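Local coordinates for protein tyrosyl-DNA phosphodiesterase 2 (Danio rerio, PDB 4F1H) that belongs to the endonuclease/exonuclease/phosphatase family of the DNase I-like clan, with DNA and a magnesium ion bound, at residues Gln41-Pro45 with Ala46-Tyr50. Sequence-based numbering, arbitrary orientation.
Sequences QELIP and AYVQY
Ile44 hands the chain from strand to helix: its carbonyl O accepts a hydrogen bond from Val48 N (3.0 Å, N-H...O angle 164°), and one residue on Gln49 N reaches Pro45 O at 2.9 Å, a more bent bond. These two i to i+4 bonds form the opening turn of a helix that has Ile44 as its N-cap residue and Pro45 as its first residue, a place where proline is at ease because no backbone N-H is asked for.

Leu43 sends its two methyls to different helix residues. Leu43 CD2 lies 3.7 Å from Tyr47 CD1, obliquely to the ring; Leu43 CD1 is more loosely placed, 4.3 Å from CG2 in one of two Val48 conformers. With CG anti to the backbone N (chi1 -159°), the Tyr47 ring leads away from 41-45 and touches Leu43 CD2 through CD1 and CE1, the two side chains crossing at about a right angle. Ile44 crosses the same tyrosine nearer its root, with CG1 3.9 Å from Tyr47 CB.

Strand 37-43 thus passes through the single residue Ile44 into helix 45-54. Just before the junction, Glu42 and Leu43 form a G1 beta bulge opposite Phe69 of strand 69-75, while Ile44 and Tyr47 pack on Leu19 of helix 19-33.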
loop_
_atom_site.group_PDB
_atom_site.type_symbol
_atom_site.label_atom_id
_atom_site.label_comp_id
_atom_site.label_asym_id
_atom_site.label_seq_id
_atom_site.Cartn_x
_atom_site.Cartn_y
_atom_site.Cartn_z
ATOM N N GLN B 41 -15.765 6.870 -16.013
ATOM C CA GLN B 41 -16.338 5.776 -15.223
ATOM C C GLN B 41 -17.766 6.074 -14.804
ATOM O O GLN B 41 -18.168 7.232 -14.725
ATOM C CB GLN B 41 -15.440 5.418 -14.005
ATOM C CG GLN B 41 -13.985 5.129 -14.402
ATOM C CD GLN B 41 -13.181 6.431 -14.537
ATOM O OE1 GLN B 41 -13.390 7.390 -13.773
ATOM N NE2 GLN B 41 -12.294 6.481 -15.514
ATOM N N GLU B 42 -18.548 5.013 -14.580
ATOM C CA GLU B 42 -19.940 5.134 -14.148
ATOM C C GLU B 42 -20.800 5.888 -15.166
ATOM O O GLU B 42 -21.734 6.632 -14.816
ATOM C CB GLU B 42 -20.000 5.707 -12.728
ATOM C CG GLU B 42 -21.141 5.157 -11.918
ATOM C CD GLU B 42 -21.143 5.689 -10.495
ATOM O OE1 GLU B 42 -22.087 6.427 -10.189
ATOM O OE2 GLU B 42 -20.201 5.353 -9.716
ATOM N N LEU B 43 -20.510 5.644 -16.445
ATOM C CA LEU B 43 -21.466 6.006 -17.505
ATOM C C LEU B 43 -22.704 5.126 -17.355
ATOM O O LEU B 43 -22.618 3.993 -16.863
ATOM C CB LEU B 43 -20.847 5.699 -18.858
ATOM C CG LEU B 43 -19.681 6.624 -19.210
ATOM C CD1 LEU B 43 -18.948 6.041 -20.391
ATOM C CD2 LEU B 43 -20.192 7.970 -19.540
ATOM N N ILE B 44 -23.857 5.646 -17.759
ATOM C CA ILE B 44 -25.046 4.818 -17.985
ATOM C C ILE B 44 -25.504 5.084 -19.403
ATOM O O ILE B 44 -25.090 6.081 -20.014
ATOM C CB ILE B 44 -26.169 5.100 -16.973
ATOM C CG1 ILE B 44 -26.667 6.537 -17.090
ATOM C CG2 ILE B 44 -25.722 4.783 -15.535
ATOM C CD1 ILE B 44 -27.925 6.805 -16.233
ATOM N N PRO B 45 -26.333 4.196 -19.970
ATOM C CA PRO B 45 -26.680 4.390 -21.386
ATOM C C PRO B 45 -27.272 5.786 -21.732
ATOM O O PRO B 45 -26.881 6.321 -22.769
ATOM C CB PRO B 45 -27.710 3.277 -21.637
ATOM C CG PRO B 45 -27.258 2.168 -20.704
ATOM C CD PRO B 45 -26.811 2.897 -19.443
ATOM N N ALA B 46 -28.146 6.338 -20.888
ATOM C CA ALA B 46 -28.724 7.686 -21.147
ATOM C C ALA B 46 -27.616 8.719 -21.280
ATOM O O ALA B 46 -27.651 9.584 -22.146
ATOM C CB ALA B 46 -29.671 8.087 -20.036
ATOM N N TYR B 47 -26.626 8.618 -20.403
ATOM C CA TYR B 47 -25.505 9.548 -20.395
ATOM C C TYR B 47 -24.634 9.423 -21.655
ATOM O O TYR B 47 -24.303 10.421 -22.297
ATOM C CB TYR B 47 -24.685 9.278 -19.126
ATOM C CG TYR B 47 -23.790 10.424 -18.681
ATOM C CD1 TYR B 47 -22.611 10.705 -19.371
ATOM C CD2 TYR B 47 -24.114 11.181 -17.570
ATOM C CE1 TYR B 47 -21.784 11.740 -18.964
ATOM C CE2 TYR B 47 -23.290 12.251 -17.149
ATOM C CZ TYR B 47 -22.126 12.480 -17.840
ATOM O OH TYR B 47 -21.340 13.516 -17.414
ATOM N N VAL B 48 -24.255 8.201 -22.014
ATOM C CA VAL B 48 -23.366 8.029 -23.140
ATOM C C VAL B 48 -24.116 8.368 -24.438
ATOM O O VAL B 48 -23.504 8.810 -25.406
ATOM C CB VAL B 48 -22.699 6.616 -23.166
ATOM C CG1 VAL B 48 -23.601 5.594 -23.821
ATOM C CG2 VAL B 48 -21.360 6.684 -23.886
ATOM N N GLN B 49 -25.440 8.190 -24.420
ATOM C CA GLN B 49 -26.314 8.549 -25.541
ATOM C C GLN B 49 -26.149 10.048 -25.789
ATOM O O GLN B 49 -25.840 10.478 -26.913
ATOM C CB GLN B 49 -27.780 8.192 -25.218
ATOM C CG GLN B 49 -28.710 8.099 -26.429
ATOM C CD GLN B 49 -30.159 7.707 -26.071
ATOM O OE1 GLN B 49 -30.414 6.977 -25.111
ATOM N NE2 GLN B 49 -31.103 8.192 -26.865
ATOM N N TYR B 50 -26.284 10.839 -24.727
ATOM C CA TYR B 50 -26.071 12.280 -24.857
ATOM C C TYR B 50 -24.658 12.651 -25.352
ATOM O O TYR B 50 -24.499 13.469 -26.271
ATOM C CB TYR B 50 -26.379 13.023 -23.566
ATOM C CG TYR B 50 -26.240 14.502 -23.810
ATOM C CD1 TYR B 50 -27.127 15.163 -24.665
ATOM C CD2 TYR B 50 -25.178 15.224 -23.276
ATOM C CE1 TYR B 50 -26.992 16.522 -24.942
ATOM C CE2 TYR B 50 -25.038 16.596 -23.539
ATOM C CZ TYR B 50 -25.953 17.230 -24.374
ATOM O OH TYR B 50 -25.828 18.575 -24.651
#